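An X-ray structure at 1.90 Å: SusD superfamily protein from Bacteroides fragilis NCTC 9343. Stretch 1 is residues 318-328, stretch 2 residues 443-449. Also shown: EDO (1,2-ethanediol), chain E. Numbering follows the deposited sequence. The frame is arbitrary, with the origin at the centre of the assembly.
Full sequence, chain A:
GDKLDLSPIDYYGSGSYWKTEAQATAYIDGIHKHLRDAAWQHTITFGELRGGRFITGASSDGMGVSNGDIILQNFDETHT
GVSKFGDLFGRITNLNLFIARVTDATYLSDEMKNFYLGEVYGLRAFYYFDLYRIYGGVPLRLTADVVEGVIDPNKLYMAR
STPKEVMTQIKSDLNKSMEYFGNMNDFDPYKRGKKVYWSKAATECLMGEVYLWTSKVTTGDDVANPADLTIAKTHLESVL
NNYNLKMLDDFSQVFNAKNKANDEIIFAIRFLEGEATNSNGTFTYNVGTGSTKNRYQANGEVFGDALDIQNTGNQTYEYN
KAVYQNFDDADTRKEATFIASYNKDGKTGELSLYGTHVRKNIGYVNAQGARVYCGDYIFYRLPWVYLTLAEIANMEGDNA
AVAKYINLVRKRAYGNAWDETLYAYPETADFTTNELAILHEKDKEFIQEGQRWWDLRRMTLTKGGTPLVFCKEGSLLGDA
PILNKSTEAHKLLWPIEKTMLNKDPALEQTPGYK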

# COMPACT_ATOMS: atom_id res chain seq x y z
N GLU A 318 -3.96 4.10 -15.23
CA GLU A 318 -5.42 4.16 -15.29
C GLU A 318 -6.07 2.83 -14.91
O GLU A 318 -5.79 1.80 -15.51
CB GLU A 318 -5.94 4.50 -16.69
CG GLU A 318 -7.51 4.80 -16.75
CD GLU A 318 -7.96 5.20 -18.16
OE1 GLU A 318 -7.09 5.27 -19.05
OE2 GLU A 318 -9.17 5.49 -18.35
N TYR A 319 -7.03 2.90 -14.01
CA TYR A 319 -7.80 1.71 -13.66
C TYR A 319 -8.77 1.35 -14.75
O TYR A 319 -9.40 2.22 -15.37
CB TYR A 319 -8.54 1.91 -12.36
CG TYR A 319 -7.62 1.99 -11.18
CD1 TYR A 319 -7.16 0.84 -10.57
CD2 TYR A 319 -7.20 3.21 -10.68
CE1 TYR A 319 -6.27 0.90 -9.49
CE2 TYR A 319 -6.33 3.28 -9.55
CZ TYR A 319 -5.86 2.10 -9.00
OH TYR A 319 -5.00 2.12 -7.93
N ASN A 320 -8.94 0.05 -14.95
CA ASN A 320 -9.99 -0.46 -15.84
C ASN A 320 -11.28 0.15 -15.31
O ASN A 320 -11.47 0.26 -14.10
CB ASN A 320 -10.04 -1.97 -15.69
CG ASN A 320 -10.98 -2.63 -16.63
OD1 ASN A 320 -12.21 -2.47 -16.51
ND2 ASN A 320 -10.43 -3.40 -17.58
N LYS A 321 -12.16 0.55 -16.21
CA LYS A 321 -13.36 1.28 -15.80
C LYS A 321 -14.35 0.46 -14.94
O LYS A 321 -15.21 1.01 -14.25
CB LYS A 321 -14.07 1.81 -17.04
CG LYS A 321 -14.70 0.75 -17.93
CD LYS A 321 -15.46 1.38 -19.14
CE LYS A 321 -14.43 1.81 -20.25
NZ LYS A 321 -15.07 2.40 -21.45
N ALA A 322 -14.24 -0.86 -15.00
CA ALA A 322 -14.96 -1.75 -14.08
C ALA A 322 -14.65 -1.50 -12.62
O ALA A 322 -15.46 -1.82 -11.74
CB ALA A 322 -14.70 -3.24 -14.43
N VAL A 323 -13.49 -0.92 -12.31
CA VAL A 323 -13.16 -0.61 -10.92
C VAL A 323 -14.14 0.46 -10.43
O VAL A 323 -14.79 0.31 -9.40
CB VAL A 323 -11.70 -0.16 -10.77
CG1 VAL A 323 -11.40 0.37 -9.40
CG2 VAL A 323 -10.72 -1.35 -11.11
N TYR A 324 -14.24 1.55 -11.19
CA TYR A 324 -15.30 2.58 -10.97
C TYR A 324 -16.73 2.02 -10.96
O TYR A 324 -17.53 2.30 -10.05
CB TYR A 324 -15.13 3.69 -12.00
CG TYR A 324 -16.10 4.87 -11.92
CD1 TYR A 324 -15.94 5.85 -10.95
CD2 TYR A 324 -17.17 4.99 -12.80
CE1 TYR A 324 -16.82 6.94 -10.87
CE2 TYR A 324 -18.07 6.11 -12.74
CZ TYR A 324 -17.87 7.07 -11.77
OH TYR A 324 -18.70 8.17 -11.66
N GLN A 325 -17.07 1.23 -11.96
CA GLN A 325 -18.44 0.72 -12.10
C GLN A 325 -18.83 -0.26 -10.99
O GLN A 325 -20.02 -0.47 -10.75
CB GLN A 325 -18.61 0.02 -13.44
CG GLN A 325 -18.46 0.93 -14.62
CD GLN A 325 -18.43 0.19 -15.93
OE1 GLN A 325 -17.77 -0.84 -16.06
NE2 GLN A 325 -19.16 0.71 -16.90
N ASN A 326 -17.83 -0.83 -10.32
CA ASN A 326 -18.09 -1.69 -9.14
C ASN A 326 -18.68 -0.97 -7.93
O ASN A 326 -19.28 -1.60 -7.05
CB ASN A 326 -16.80 -2.36 -8.65
CG ASN A 326 -16.51 -3.69 -9.34
OD1 ASN A 326 -17.32 -4.21 -10.12
ND2 ASN A 326 -15.33 -4.27 -9.03
N PHE A 327 -18.45 0.33 -7.82
CA PHE A 327 -19.07 1.11 -6.75
C PHE A 327 -20.55 1.41 -7.04
O PHE A 327 -20.89 1.86 -8.12
CB PHE A 327 -18.36 2.48 -6.61
CG PHE A 327 -16.94 2.41 -6.09
CD1 PHE A 327 -16.67 2.49 -4.74
CD2 PHE A 327 -15.87 2.39 -6.96
CE1 PHE A 327 -15.35 2.51 -4.26
CE2 PHE A 327 -14.54 2.35 -6.48
CZ PHE A 327 -14.30 2.43 -5.12
N ASP A 328 -21.42 1.23 -6.03
CA ASP A 328 -22.76 1.82 -6.06
C ASP A 328 -22.67 3.33 -6.05
O ASP A 328 -21.73 3.90 -5.50
CB ASP A 328 -23.56 1.41 -4.82
CG ASP A 328 -23.81 -0.06 -4.76
OD1 ASP A 328 -24.15 -0.62 -5.81
OD2 ASP A 328 -23.65 -0.66 -3.69
N ASP A 443 -10.68 -3.62 -2.01
CA ASP A 443 -10.58 -3.14 -3.38
C ASP A 443 -11.21 -1.77 -3.54
O ASP A 443 -10.73 -0.96 -4.32
CB ASP A 443 -11.31 -4.10 -4.36
CG ASP A 443 -10.52 -5.36 -4.66
OD1 ASP A 443 -9.31 -5.43 -4.29
OD2 ASP A 443 -11.15 -6.29 -5.24
N LYS A 444 -12.32 -1.56 -2.86
CA LYS A 444 -13.00 -0.27 -2.85
C LYS A 444 -12.38 0.77 -1.92
O LYS A 444 -12.34 1.97 -2.26
CB LYS A 444 -14.44 -0.45 -2.47
CG LYS A 444 -15.29 -1.10 -3.51
CD LYS A 444 -16.68 -1.33 -2.91
CE LYS A 444 -17.49 -2.21 -3.82
NZ LYS A 444 -18.88 -2.31 -3.36
N GLU A 445 -11.94 0.32 -0.74
CA GLU A 445 -11.49 1.22 0.33
C GLU A 445 -10.09 1.79 0.02
O GLU A 445 -9.80 2.95 0.35
CB GLU A 445 -11.48 0.49 1.68
CG GLU A 445 -11.16 1.29 2.93
CD GLU A 445 -12.20 2.38 3.23
OE1 GLU A 445 -13.34 2.29 2.75
OE2 GLU A 445 -11.86 3.32 3.94
N PHE A 446 -9.25 0.98 -0.59
CA PHE A 446 -7.82 1.24 -0.69
C PHE A 446 -7.25 1.41 -2.12
O PHE A 446 -6.09 1.11 -2.40
CB PHE A 446 -7.08 0.13 0.02
CG PHE A 446 -7.36 0.04 1.45
CD1 PHE A 446 -7.01 1.08 2.31
CD2 PHE A 446 -7.99 -1.08 1.98
CE1 PHE A 446 -7.30 1.00 3.65
CE2 PHE A 446 -8.26 -1.16 3.33
CZ PHE A 446 -7.92 -0.11 4.16
N ILE A 447 -8.07 1.94 -3.00
CA ILE A 447 -7.60 2.38 -4.32
C ILE A 447 -6.44 3.35 -4.13
O ILE A 447 -6.55 4.34 -3.41
CB ILE A 447 -8.75 3.00 -5.15
CG1 ILE A 447 -9.72 1.88 -5.59
CG2 ILE A 447 -8.19 3.72 -6.41
CD1 ILE A 447 -10.95 2.33 -6.31
N GLN A 448 -5.30 3.02 -4.75
CA GLN A 448 -4.13 3.84 -4.76
C GLN A 448 -3.41 3.85 -3.40
O GLN A 448 -2.67 4.76 -3.13
CB GLN A 448 -4.45 5.27 -5.21
CG GLN A 448 -3.29 5.98 -5.85
CD GLN A 448 -3.61 7.41 -6.20
OE1 GLN A 448 -3.86 8.23 -5.32
NE2 GLN A 448 -3.56 7.72 -7.51
N GLU A 449 -3.68 2.83 -2.58
CA GLU A 449 -3.12 2.67 -1.23
C GLU A 449 -2.41 1.31 -1.06
O GLU A 449 -2.07 0.92 0.05
CB GLU A 449 -4.21 2.89 -0.19
CG GLU A 449 -4.59 4.33 0.06
CD GLU A 449 -5.61 4.43 1.15
OE1 GLU A 449 -6.83 4.28 0.82
OE2 GLU A 449 -5.19 4.63 2.33
C1 EDO E . -14.60 2.95 -24.85
O1 EDO E . -15.70 3.20 -23.97
C2 EDO E . -13.31 3.65 -24.41
O2 EDO E . -12.71 3.06 -23.24
O HOH W 1 -19.41 -3.98 -6.35
O HOH W 2 -20.22 0.43 -3.33

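Each stretch joins a short piece of helix to irregular backbone, and the contact draws on both kinds. In stretch 1 the chain enters a helix through N320, which occupies the N-cap position: its OD1 accepts from A322 N at 3.0 Å, satisfying an amide that has no preceding helical turn to supply a carbonyl. The backbone takes up the same task one residue on, with V323 N bonding to N320 O at 2.9 Å. Helical bonds follow, Q325 N to K321 O at 3.0 Å and N326 N to A322 O at 2.9 Å, before F327 N reaches back to Y324 O at 3.1 Å and F327 itself adopts an extended conformation.

Stretch 2 runs the other way in kind, from helix into turn. F446 is the first residue to leave helical phi/psi, and it opens a type II beta turn closed by E449 N to F446 O at 3.0 Å. Within that turn I447 has phi/psi of -54/124 and Q448 has 73/21, the positive phi expected at the third position. The turn presents I447 with its CA-to-CB bond toward stretch 1. The closest CA atoms across the contact, those of F327 and K444, are still 7.3 Å apart, so side chains must fill the gap.

I447 is the apolar hub. Its two ends serve different neighbours: CG2 lies 3.7 Å from Y319 CE2, while CD1 lies 3.7 Å from V323 CG1 and 3.6 Å from F327 CZ. One branched residue thus touches three side chains spread along stretch 1, from the residue before the N-cap to the loop beyond the helix. CD1 meets the F327 ring at its edge, near the ring plane, which leaves the faces free for other packing.

One of those faces is used by K444. Its CG sits 4.1 Å from the centroid of the F327 ring and 28° off the ring normal, a CH-pi contact, and its CB is 3.6 Å from F327 CE1. The F327 CA-to-CB bond points sideways, but the ring end comes nearer, bringing CZ to 3.5 Å from K444 O. The lysine's chi1 is m and its remaining chi angles are all t, so the aliphatic chain extends past the ring and carries the amine to the polar margin. There K444 CE is 3.7 Å from N326 O, and two waters link the stretches. Water 2 accepts from both D328 N and K444 NZ, each at 3.1 Å; water 1 donates to N326 O at 2.5 Å and accepts a weak bond from K444 NZ at 3.5 Å.

At the other end, Y319 OH comes within 3.3 Å of Q448 N, and the hydroxyl is hydrogen-bonded elsewhere in the structure. No clear direct hydrogen bond crosses the contact. The rule to read here is economical: a turn residue supplies the apolar centre, while a lysine packs its methylenes on an aromatic face and leaves its charge to water.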